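Local atomic coordinates of putative Lipoprotein (Shewanella oneidensis, PDB entry 3U24), a protein that is of unknown function, binds zinc and calcium ions, and belongs to the DUF885 family of the peptidase MA clan, which suggests a metallopeptidase-like fold. Residues N178-F182 and I217-I221; P366-D370 and L427-L431. Where two conformers were deposited one is given. Residue numbers count along the deposited sequence, not the author numbering.

Overall arrangement
Both contacts lie in one largely helical chain, inside its DUF885 region, yet they have no helix or strand in common: their centres are 32 Å apart and their nearest atoms about 24 Å. Contact 1 is a mostly buried contact of the end region of helix 168-179 with helix 200-234, about 26 Å from the centre of the chain, and covers 345 Å². Contact 2 sets a beta turn of the small three-stranded sheet region against a short helix at the surface, about 16 Å from the centre, and covers 210 Å². Neither has a hydrogen bond across its segments. Isoleucine methyls dominate contact 1, proline and leucine contact 2, and an aromatic ring takes part in each; contact 2 alone lies near a zinc site.

Contact 1: residues N178-F182 and I217-I221; sequences NQGAF and INEHI
This is a buried, apolar contact between the last part of helix 168-179 with the residues that follow, as far as Phe-182, and the middle of helix 200-234, away from the metal sites. Residues 178-182 keep helical phi/psi throughout, with Ala-181 N bonded to Asn-178 O (3.1 Å) and a weak bond from Phe-182 N to Gln-179 O (3.3 Å); 217-221 is regular helix. The closest backbone pair is Asn-178 CA and Ile-221 CA, 6.8 Å apart. Ile-217 and Ile-221, one turn apart and both mt, send their CA-to-CB bonds toward 178-182. Ile-221 CD1 lies 3.7 Å from Asn-178 O, and Ile-217 CG2 4.3 Å from Ala-181 CB. Phe-182 (chi1 -69°) starts sideways, but its ring end approaches: CE2 is 3.9 Å from Ile-217 CG2 and 4.1 Å from Ile-221 CD1, the latter at the ring edge. Asn-218 ND2 comes to 3.3 Å from Phe-182 CE2, obliquely. No hydrogen bond joins the segments; the 345 Å² buried rests largely on van der Waals contact of the isoleucines. Polar groups pair outside them: Asn-178 OD1 hydrogen-bonds Tyr-156 OH, and His-220 ND1 Arg-160 NH1. Helix 152-162 thus touches both segments, Ile-217 also resting on Tyr-156 and His-220 on Ala-159.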
loop_
_atom_site.group_PDB
_atom_site.type_symbol
_atom_site.label_atom_id
_atom_site.label_comp_id
_atom_site.label_asym_id
_atom_site.label_seq_id
_atom_site.Cartn_x
_atom_site.Cartn_y
_atom_site.Cartn_z
ATOM N N ASN A 178 -12.605 -2.309 -16.958
ATOM C CA ASN A 178 -13.965 -2.796 -17.212
ATOM C C ASN A 178 -13.985 -3.873 -18.262
ATOM O O ASN A 178 -14.861 -4.739 -18.219
ATOM C CB ASN A 178 -14.954 -1.685 -17.566
ATOM C CG ASN A 178 -15.481 -0.979 -16.349
ATOM O OD1 ASN A 178 -16.407 -1.491 -15.675
ATOM N ND2 ASN A 178 -14.890 0.181 -16.025
ATOM N N GLN A 179 -13.015 -3.852 -19.174
ATOM C CA GLN A 179 -12.810 -4.993 -20.114
ATOM C C GLN A 179 -12.465 -6.249 -19.341
ATOM O O GLN A 179 -12.885 -7.309 -19.702
ATOM C CB GLN A 179 -11.714 -4.721 -21.152
ATOM C CG GLN A 179 -12.201 -3.845 -22.284
ATOM C CD GLN A 179 -11.093 -3.322 -23.234
ATOM O OE1 GLN A 179 -9.874 -3.284 -22.891
ATOM N NE2 GLN A 179 -11.525 -2.900 -24.440
ATOM N N GLY A 180 -11.700 -6.110 -18.268
ATOM C CA GLY A 180 -11.359 -7.233 -17.397
ATOM C C GLY A 180 -12.559 -7.792 -16.658
ATOM O O GLY A 180 -12.497 -8.906 -16.143
ATOM N N ALA A 181 -13.676 -7.058 -16.615
ATOM C CA ALA A 181 -14.888 -7.605 -15.983
ATOM C C ALA A 181 -15.279 -8.974 -16.597
ATOM O O ALA A 181 -15.825 -9.824 -15.885
ATOM C CB ALA A 181 -16.058 -6.634 -16.035
ATOM N N PHE A 182 -14.965 -9.196 -17.879
ATOM C CA PHE A 182 -15.294 -10.458 -18.531
ATOM C C PHE A 182 -14.456 -11.652 -18.133
ATOM O O PHE A 182 -14.803 -12.761 -18.469
ATOM C CB PHE A 182 -15.361 -10.300 -20.046
ATOM C CG PHE A 182 -16.530 -9.472 -20.468
ATOM C CD1 PHE A 182 -17.817 -9.959 -20.305
ATOM C CD2 PHE A 182 -16.355 -8.163 -20.897
ATOM C CE1 PHE A 182 -18.920 -9.177 -20.645
ATOM C CE2 PHE A 182 -17.435 -7.392 -21.254
ATOM C CZ PHE A 182 -18.727 -7.881 -21.109
ATOM N N ILE A 217 -22.415 -3.879 -19.511
ATOM C CA ILE A 217 -20.984 -3.670 -19.343
ATOM C C ILE A 217 -20.418 -3.302 -20.701
ATOM O O ILE A 217 -19.747 -2.308 -20.783
ATOM C CB ILE A 217 -20.256 -4.869 -18.718
ATOM C CG1 ILE A 217 -20.764 -5.096 -17.281
ATOM C CG2 ILE A 217 -18.735 -4.654 -18.725
ATOM C CD1 ILE A 217 -20.349 -6.384 -16.632
ATOM N N ASN A 218 -20.762 -4.054 -21.753
ATOM C CA ASN A 218 -20.288 -3.758 -23.077
ATOM C C ASN A 218 -20.713 -2.381 -23.563
ATOM O O ASN A 218 -19.914 -1.697 -24.168
ATOM C CB ASN A 218 -20.721 -4.811 -24.084
ATOM C CG ASN A 218 -19.848 -6.054 -24.049
ATOM O OD1 ASN A 218 -20.371 -7.175 -24.143
ATOM N ND2 ASN A 218 -18.523 -5.879 -23.941
ATOM N N GLU A 219 -21.952 -1.973 -23.300
ATOM C CA GLU A 219 -22.396 -0.626 -23.672
ATOM C C GLU A 219 -21.647 0.438 -22.879
ATOM O O GLU A 219 -21.305 1.455 -23.402
ATOM C CB GLU A 219 -23.920 -0.440 -23.514
ATOM C CG GLU A 219 -24.712 -1.262 -24.536
ATOM C CD GLU A 219 -26.228 -1.287 -24.277
ATOM O OE1 GLU A 219 -26.688 -0.850 -23.183
ATOM O OE2 GLU A 219 -26.955 -1.755 -25.197
ATOM N N HIS A 220 -21.369 0.186 -21.618
ATOM C CA HIS A 220 -20.547 1.134 -20.869
ATOM C C HIS A 220 -19.132 1.241 -21.424
ATOM O O HIS A 220 -18.586 2.323 -21.508
ATOM C CB HIS A 220 -20.544 0.815 -19.405
ATOM C CG HIS A 220 -19.832 1.844 -18.565
ATOM N ND1 HIS A 220 -20.381 3.039 -18.249
ATOM C CD2 HIS A 220 -18.595 1.811 -17.964
ATOM C CE1 HIS A 220 -19.511 3.728 -17.509
ATOM N NE2 HIS A 220 -18.430 2.976 -17.328
ATOM N N ILE A 221 -18.548 0.127 -21.819
ATOM C CA ILE A 221 -17.200 0.158 -22.409
ATOM C C ILE A 221 -17.206 0.952 -23.719
ATOM O O ILE A 221 -16.264 1.710 -23.958
ATOM C CB ILE A 221 -16.665 -1.233 -22.663
ATOM C CG1 ILE A 221 -16.375 -1.885 -21.292
ATOM C CG2 ILE A 221 -15.439 -1.199 -23.612
ATOM C CD1 ILE A 221 -16.392 -3.410 -21.345
#

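Contact 2: residues P366-D370 and L427-L431; sequences PGPYD and LVKSL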
loop_
_atom_site.group_PDB
_atom_site.type_symbol
_atom_site.label_atom_id
_atom_site.label_comp_id
_atom_site.label_asym_id
_atom_site.label_seq_id
_atom_site.Cartn_x
_atom_site.Cartn_y
_atom_site.Cartn_z
ATOM N N PRO A 366 -3.723 -13.032 8.042
ATOM C CA PRO A 366 -5.189 -12.994 8.038
ATOM C C PRO A 366 -5.739 -11.614 8.324
ATOM O O PRO A 366 -5.152 -10.881 9.118
ATOM C CB PRO A 366 -5.581 -13.944 9.186
ATOM C CG PRO A 366 -4.351 -14.067 10.027
ATOM C CD PRO A 366 -3.187 -13.900 9.098
ATOM N N GLY A 367 -6.862 -11.283 7.690
ATOM C CA GLY A 367 -7.626 -10.102 8.055
ATOM C C GLY A 367 -8.301 -10.249 9.416
ATOM O O GLY A 367 -8.294 -11.313 10.013
ATOM N N PRO A 368 -8.888 -9.153 9.916
ATOM C CA PRO A 368 -9.548 -9.082 11.211
ATOM C C PRO A 368 -10.729 -10.029 11.377
ATOM O O PRO A 368 -11.037 -10.408 12.508
ATOM C CB PRO A 368 -10.052 -7.643 11.270
ATOM C CG PRO A 368 -10.150 -7.203 9.837
ATOM C CD PRO A 368 -8.991 -7.882 9.170
ATOM N N TYR A 369 -11.395 -10.418 10.296
ATOM C CA TYR A 369 -12.503 -11.370 10.432
ATOM C C TYR A 369 -12.101 -12.823 10.151
ATOM O O TYR A 369 -12.927 -13.730 10.261
ATOM C CB TYR A 369 -13.685 -10.950 9.563
ATOM C CG TYR A 369 -14.306 -9.637 9.963
ATOM C CD1 TYR A 369 -15.182 -9.567 11.016
ATOM C CD2 TYR A 369 -14.014 -8.462 9.285
ATOM C CE1 TYR A 369 -15.763 -8.371 11.390
ATOM C CE2 TYR A 369 -14.605 -7.252 9.649
ATOM C CZ TYR A 369 -15.484 -7.220 10.705
ATOM O OH TYR A 369 -16.095 -6.039 11.103
ATOM N N ASP A 370 -10.833 -13.051 9.824
ATOM C CA ASP A 370 -10.344 -14.387 9.540
ATOM C C ASP A 370 -9.584 -14.912 10.756
ATOM O O ASP A 370 -8.403 -14.636 10.940
ATOM C CB ASP A 370 -9.455 -14.354 8.284
ATOM C CG ASP A 370 -9.050 -15.762 7.786
ATOM O OD1 ASP A 370 -9.485 -16.809 8.361
ATOM O OD2 ASP A 370 -8.293 -15.812 6.782
ATOM N N LEU A 427 -10.353 -3.833 16.275
ATOM C CA LEU A 427 -10.991 -3.920 14.971
ATOM C C LEU A 427 -10.729 -2.653 14.162
ATOM O O LEU A 427 -10.310 -2.731 13.037
ATOM C CB LEU A 427 -12.494 -4.204 15.134
ATOM C CG LEU A 427 -13.273 -4.746 13.911
ATOM C CD1 LEU A 427 -12.551 -5.880 13.180
ATOM C CD2 LEU A 427 -14.670 -5.212 14.341
ATOM N N VAL A 428 -10.903 -1.476 14.761
ATOM C CA VAL A 428 -10.625 -0.214 14.078
ATOM C C VAL A 428 -9.198 -0.085 13.514
ATOM O O VAL A 428 -9.033 0.323 12.378
ATOM C CB VAL A 428 -10.995 0.986 14.969
ATOM C CG1 VAL A 428 -10.551 2.304 14.342
ATOM C CG2 VAL A 428 -12.505 0.976 15.204
ATOM N N LYS A 429 -8.181 -0.436 14.295
ATOM C CA LYS A 429 -6.808 -0.393 13.807
ATOM C C LYS A 429 -6.575 -1.408 12.725
ATOM O O LYS A 429 -5.821 -1.138 11.801
ATOM C CB LYS A 429 -5.781 -0.647 14.909
ATOM C CG LYS A 429 -5.758 0.394 16.004
ATOM C CD LYS A 429 -4.478 0.293 16.837
ATOM C CE LYS A 429 -4.396 -1.002 17.621
ATOM N NZ LYS A 429 -3.684 -0.745 18.893
ATOM N N SER A 430 -7.187 -2.581 12.835
ATOM C CA SER A 430 -7.006 -3.606 11.816
ATOM C C SER A 430 -7.604 -3.140 10.490
ATOM O O SER A 430 -6.989 -3.296 9.480
ATOM C CB SER A 430 -7.613 -4.941 12.253
ATOM O OG SER A 430 -6.893 -5.456 13.355
ATOM N N LEU A 431 -8.763 -2.486 10.520
ATOM C CA LEU A 431 -9.404 -1.997 9.305
ATOM C C LEU A 431 -8.821 -0.704 8.770
ATOM O O LEU A 431 -8.733 -0.520 7.562
ATOM C CB LEU A 431 -10.894 -1.798 9.558
ATOM C CG LEU A 431 -11.706 -3.030 9.958
ATOM C CD1 LEU A 431 -13.130 -2.646 10.403
ATOM C CD2 LEU A 431 -11.751 -4.035 8.824
#
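Apolar contacts carry this meeting of a type I beta turn, Gly-367 to Asp-370, with the short helix 427-432. Pro-368 and Tyr-369 occupy the two central turn positions (phi/psi -61/-26° and -97/0°), and Asp-370 N closes the turn on Gly-367 O at 3.1 Å. The closest backbone approach is Pro-368 CA to Ser-430 CA, 6.1 Å. Pro-368 is the residue most covered: its CA-to-CB bond is directed toward the helix, with CB 3.6 Å from Leu-427 CD1 and CG 3.7 Å from Leu-431 CD2. Leu-427 and Leu-431 are one helical turn apart, as the bond from Leu-431 N to Leu-427 O (3.0 Å) confirms, so the proline ring meets two leucines one turn apart, and Ser-430 between them in sequence, where Pro-368 CB reaches Ser-430 CB at 3.8 Å.

The aromatic contacts belong to Tyr-369. Its CB leaves sideways, but chi1 of -64° carries the ring to the leucines: Leu-427 CD1 sits over one face, 4.1 Å from Tyr-369 CZ, while Leu-431 CD2 approaches Tyr-369 CE2 obliquely at 4.4 Å.

Polar bonding is directed to other residues, for no hydrogen bond crosses between the segments. Tyr-369 OH, although 3.6 Å from Leu-427 CD2, is hydrogen-bonded to Trp-37 NE1, and Ser-430 OG bonds Ser-426 O.

The tyrosine side chain is about 8 Å from a bound zinc ion and about 7 Å from the side chain of the zinc ligand His-50. The turn lies in the loop joining strands 362-364 and 376-379; Tyr-369 and Leu-431 both touch helix 25-39, while Val-428 and Lys-429 pack on helix 88-111.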